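Local coordinates for protein acyl-coenzyme A oxidase 3 (Yarrowia lipolytica, PDB 5YS9) that oxidises aliphatic acyl-CoA substrates of different chain lengths to trans-2-enoyl-CoA in peroxisomal fatty acid beta-oxidation, using FAD and passing electrons to oxygen to form hydrogen peroxide, at residues A[544-547]-A[548-551]; A[675-678]-A[679-683]. All coordinates share one frame; numbering follows the deposited sequence.

How the contacts relate
Contact 1 comes first along the chain, at the break between helix 539-545 and helix 547-573, where a single tight turn joins the end of one to the start of the other. The chain then runs through further helices before contact 2, which forms the opening turns of the short helix 677-685 near the C terminus. Each closes only a local turn, and the two follow in series, neither nested nor crossing. The centres of contact 1 and contact 2 lie about 59 Å apart, and the two do not touch. Both nevertheless face the second subunit: contact 1 from the helical body, near a bound FAD, and contact 2 from the C-terminal tail that reaches away from that body.

Contact 1: residues A[544-547]-A[548-551]; sequences EELS and QQRF
Arg550 lays the methylene part of its side chain over the carbonyl of Leu546, with CG 3.4 Å from Leu546 O, the atom that also accepts its backbone N at 2.8 Å. A bend at chi3 (-73°) turns the guanidinium back toward the preceding turn, where NH2 gives a weak, strongly bent hydrogen bond (126°) to Ser547 OG, while NH1 bonds Leu463 O of helix 458-477. The Ser547 hydroxyl is itself a donor, to Glu544 O at 2.8 Å. An alanine in place of Arg550 would take away both guanidinium bonds and is likely to leave Leu463 O without this mate and the junction less firmly held to helix 458-477. Gln549, bent at chi2, curls back over the helix N-cap residue: its OE1 lies 3.2 Å from Leu546 CA. This helix-to-helix junction lies at the subunit interface, where Phe551 stacks on Tyr350 of the second subunit and the Glu544 side chain, about 6 Å from a bound FAD, packs on Tyr348 of that subunit, an FAD-pocket residue. Within its own chain the junction packs on helix 458-477 through Arg550 and Phe551, on helix 507-534 through Leu546 and Gln549, and on helix 391-428 through Phe551.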
loop_
_atom_site.group_PDB
_atom_site.type_symbol
_atom_site.label_atom_id
_atom_site.label_comp_id
_atom_site.label_asym_id
_atom_site.label_seq_id
_atom_site.Cartn_x
_atom_site.Cartn_y
_atom_site.Cartn_z
ATOM N N GLU A 544 -15.226 11.505 22.103
ATOM C CA GLU A 544 -15.847 10.685 21.037
ATOM C C GLU A 544 -16.528 11.580 19.979
ATOM O O GLU A 544 -16.324 11.394 18.770
ATOM C CB GLU A 544 -16.878 9.701 21.599
ATOM C CG GLU A 544 -16.390 8.765 22.701
ATOM C CD GLU A 544 -16.069 7.376 22.203
ATOM O OE1 GLU A 544 -17.050 6.596 21.987
ATOM O OE2 GLU A 544 -14.841 7.108 22.043
ATOM N N GLU A 545 -17.326 12.540 20.434
ATOM C CA GLU A 545 -17.889 13.568 19.542
ATOM C C GLU A 545 -16.843 14.310 18.719
ATOM O O GLU A 545 -17.190 14.834 17.666
ATOM C CB GLU A 545 -18.703 14.635 20.323
ATOM C CG GLU A 545 -20.133 14.247 20.672
ATOM C CD GLU A 545 -20.941 13.848 19.453
ATOM O OE1 GLU A 545 -20.716 14.429 18.358
ATOM O OE2 GLU A 545 -21.783 12.935 19.596
ATOM N N LEU A 546 -15.609 14.394 19.230
ATOM C CA LEU A 546 -14.508 15.112 18.593
ATOM C C LEU A 546 -13.397 14.200 18.048
ATOM O O LEU A 546 -12.202 14.559 18.074
ATOM C CB LEU A 546 -13.911 16.098 19.605
ATOM C CG LEU A 546 -14.887 17.202 20.049
ATOM C CD1 LEU A 546 -14.382 17.914 21.297
ATOM C CD2 LEU A 546 -15.121 18.171 18.903
ATOM N N SER A 547 -13.801 13.035 17.548
ATOM C CA SER A 547 -12.877 12.050 17.006
ATOM C C SER A 547 -12.089 12.530 15.794
ATOM O O SER A 547 -10.870 12.313 15.746
ATOM C CB SER A 547 -13.617 10.782 16.678
ATOM O OG SER A 547 -13.995 10.192 17.889
ATOM N N GLN A 548 -12.769 13.184 14.843
ATOM C CA GLN A 548 -12.122 13.773 13.677
ATOM C C GLN A 548 -11.164 14.894 14.138
ATOM O O GLN A 548 -10.018 14.954 13.681
ATOM C CB GLN A 548 -13.166 14.267 12.658
ATOM C CG GLN A 548 -12.652 15.123 11.484
ATOM C CD GLN A 548 -11.673 14.388 10.540
ATOM O OE1 GLN A 548 -11.344 13.205 10.732
ATOM N NE2 GLN A 548 -11.196 15.103 9.512
ATOM N N GLN A 549 -11.609 15.746 15.063
ATOM C CA GLN A 549 -10.780 16.857 15.543
ATOM C C GLN A 549 -9.554 16.309 16.289
ATOM O O GLN A 549 -8.449 16.765 16.054
ATOM C CB GLN A 549 -11.579 17.817 16.439
ATOM C CG GLN A 549 -12.669 18.620 15.737
ATOM C CD GLN A 549 -13.939 17.840 15.420
ATOM O OE1 GLN A 549 -14.117 16.718 15.857
ATOM N NE2 GLN A 549 -14.817 18.440 14.638
ATOM N N ARG A 550 -9.723 15.303 17.137
ATOM C CA ARG A 550 -8.548 14.727 17.835
ATOM C C ARG A 550 -7.481 14.154 16.906
ATOM O O ARG A 550 -6.284 14.365 17.121
ATOM C CB ARG A 550 -8.963 13.614 18.784
ATOM C CG ARG A 550 -9.524 14.103 20.094
ATOM C CD ARG A 550 -9.769 12.909 20.993
ATOM N NE ARG A 550 -10.926 12.105 20.580
ATOM C CZ ARG A 550 -11.012 10.772 20.701
ATOM N NH1 ARG A 550 -9.993 10.045 21.149
ATOM N NH2 ARG A 550 -12.114 10.145 20.302
ATOM N N PHE A 551 -7.934 13.406 15.890
ATOM C CA PHE A 551 -7.077 12.896 14.840
ATOM C C PHE A 551 -6.361 14.010 14.079
ATOM O O PHE A 551 -5.138 13.935 13.875
ATOM C CB PHE A 551 -7.844 11.995 13.825
ATOM C CG PHE A 551 -6.919 11.275 12.874
ATOM C CD1 PHE A 551 -6.513 11.865 11.705
ATOM C CD2 PHE A 551 -6.368 10.057 13.224
ATOM C CE1 PHE A 551 -5.618 11.245 10.863
ATOM C CE2 PHE A 551 -5.460 9.420 12.385
ATOM C CZ PHE A 551 -5.085 10.023 11.207
#

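Contact 2: residues A[675-678]-A[679-683]; sequences PYYE and STLRP
Tyr676 O is gripped by two backbone donors, Thr680 N at 2.9 Å and Leu681 N at 3.2 Å, the first from above the carbonyl plane and the second closer to it. Across this N-cap residue a water donates to Pro675 O and accepts from Ser679 N. The hydroxyls of Ser679 and Thr680 are hydrogen-bonded to each other beside Tyr676 CB. The bond from Leu681 N spans five residues, as does the one from Arg682 N to Tyr677 O (2.7 Å), which lies in the carbonyl plane; together they make the wider pi-type turn in the first part of helix 677-685. Pro683 has no N-H to offer, and its CD sits 3.1 Å from Glu678 O, where the helix kinks. The Tyr677 ring and the Arg682 guanidinium stand with their planes 59° apart. With CG anti to the backbone N (chi1 178°), the Tyr677 ring comes back against the next turn, where Arg682 CB stands over the centre of one face in a CH-pi contact, 4.0 Å from the centroid. The arginine runs extended from CG to NE past the phenol end, and NH1 then meets Tyr677 OH at 2.8 Å, in the guanidinium plane. Leu681 CD2 comes up to the ring edge, 4.0 Å from Tyr677 CD1. Polar ends also find the second subunit: Arg682 NH1 bonds Ser237 O of that chain, and Tyr676 OH pairs with its Arg121.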
loop_
_atom_site.group_PDB
_atom_site.type_symbol
_atom_site.label_atom_id
_atom_site.label_comp_id
_atom_site.label_asym_id
_atom_site.label_seq_id
_atom_site.Cartn_x
_atom_site.Cartn_y
_atom_site.Cartn_z
ATOM N N PRO A 675 8.184 -27.181 -15.652
ATOM C CA PRO A 675 8.217 -28.506 -14.988
ATOM C C PRO A 675 6.880 -29.337 -15.125
ATOM O O PRO A 675 6.916 -30.563 -15.098
ATOM C CB PRO A 675 8.553 -28.178 -13.530
ATOM C CG PRO A 675 8.310 -26.736 -13.355
ATOM C CD PRO A 675 8.202 -26.072 -14.684
ATOM N N TYR A 676 5.782 -28.660 -15.393
ATOM C CA TYR A 676 4.491 -29.295 -15.503
ATOM C C TYR A 676 4.059 -29.490 -16.962
ATOM O O TYR A 676 2.890 -29.573 -17.256
ATOM C CB TYR A 676 3.446 -28.529 -14.688
ATOM C CG TYR A 676 3.448 -27.065 -14.969
ATOM C CD1 TYR A 676 2.677 -26.552 -15.978
ATOM C CD2 TYR A 676 4.243 -26.200 -14.244
ATOM C CE1 TYR A 676 2.685 -25.216 -16.259
ATOM C CE2 TYR A 676 4.257 -24.861 -14.514
ATOM C CZ TYR A 676 3.474 -24.378 -15.526
ATOM O OH TYR A 676 3.481 -23.064 -15.823
ATOM N N TYR A 677 5.006 -29.477 -17.879
ATOM C CA TYR A 677 4.639 -29.548 -19.276
ATOM C C TYR A 677 3.978 -30.852 -19.680
ATOM O O TYR A 677 2.952 -30.851 -20.330
ATOM C CB TYR A 677 5.865 -29.290 -20.147
ATOM C CG TYR A 677 5.601 -29.400 -21.618
ATOM C CD1 TYR A 677 4.873 -28.440 -22.280
ATOM C CD2 TYR A 677 6.072 -30.467 -22.346
ATOM C CE1 TYR A 677 4.624 -28.541 -23.622
ATOM C CE2 TYR A 677 5.824 -30.571 -23.692
ATOM C CZ TYR A 677 5.102 -29.602 -24.322
ATOM O OH TYR A 677 4.856 -29.702 -25.659
ATOM N N GLU A 678 4.575 -31.960 -19.282
ATOM C CA GLU A 678 4.022 -33.269 -19.587
ATOM C C GLU A 678 2.751 -33.607 -18.839
ATOM O O GLU A 678 1.835 -34.187 -19.385
ATOM C CB GLU A 678 5.072 -34.360 -19.406
ATOM C CG GLU A 678 6.414 -34.013 -20.013
ATOM C CD GLU A 678 6.509 -34.313 -21.496
ATOM O OE1 GLU A 678 5.523 -34.792 -22.082
ATOM O OE2 GLU A 678 7.580 -34.075 -22.083
ATOM N N SER A 679 2.750 -33.289 -17.558
ATOM C CA SER A 679 1.615 -33.513 -16.695
ATOM C C SER A 679 0.394 -32.662 -16.947
ATOM O O SER A 679 -0.722 -33.141 -16.862
ATOM C CB SER A 679 2.031 -33.429 -15.239
ATOM O OG SER A 679 2.295 -32.109 -14.874
ATOM N N THR A 680 0.603 -31.384 -17.212
ATOM C CA THR A 680 -0.508 -30.458 -17.220
ATOM C C THR A 680 -0.743 -29.682 -18.508
ATOM O O THR A 680 -1.808 -29.763 -19.077
ATOM C CB THR A 680 -0.384 -29.501 -16.026
ATOM O OG1 THR A 680 -0.013 -30.252 -14.877
ATOM C CG2 THR A 680 -1.681 -28.792 -15.747
ATOM N N LEU A 681 0.245 -28.908 -18.932
ATOM C CA LEU A 681 0.148 -28.096 -20.138
ATOM C C LEU A 681 0.028 -28.836 -21.470
ATOM O O LEU A 681 -0.789 -28.494 -22.289
ATOM C CB LEU A 681 1.310 -27.119 -20.199
ATOM C CG LEU A 681 1.237 -26.195 -21.397
ATOM C CD1 LEU A 681 0.007 -25.322 -21.333
ATOM C CD2 LEU A 681 2.478 -25.353 -21.505
ATOM N N ARG A 682 0.824 -29.871 -21.668
ATOM C CA ARG A 682 0.760 -30.639 -22.900
ATOM C C ARG A 682 -0.533 -31.421 -23.098
ATOM O O ARG A 682 -1.094 -31.398 -24.168
ATOM C CB ARG A 682 1.965 -31.549 -23.051
ATOM C CG ARG A 682 2.311 -31.813 -24.496
ATOM C CD ARG A 682 3.243 -32.987 -24.649
ATOM N NE ARG A 682 3.068 -33.637 -25.935
ATOM C CZ ARG A 682 3.435 -33.107 -27.089
ATOM N NH1 ARG A 682 4.005 -31.923 -27.114
ATOM N NH2 ARG A 682 3.231 -33.762 -28.211
ATOM N N PRO A 683 -1.022 -32.088 -22.059
ATOM C CA PRO A 683 -2.357 -32.741 -22.134
ATOM C C PRO A 683 -3.507 -31.796 -22.476
ATOM O O PRO A 683 -4.370 -32.174 -23.215
ATOM C CB PRO A 683 -2.540 -33.310 -20.724
ATOM C CG PRO A 683 -1.143 -33.657 -20.337
ATOM C CD PRO A 683 -0.333 -32.491 -20.821
HETATM O O HOH W 1 5.500 -32.619 -16.234
#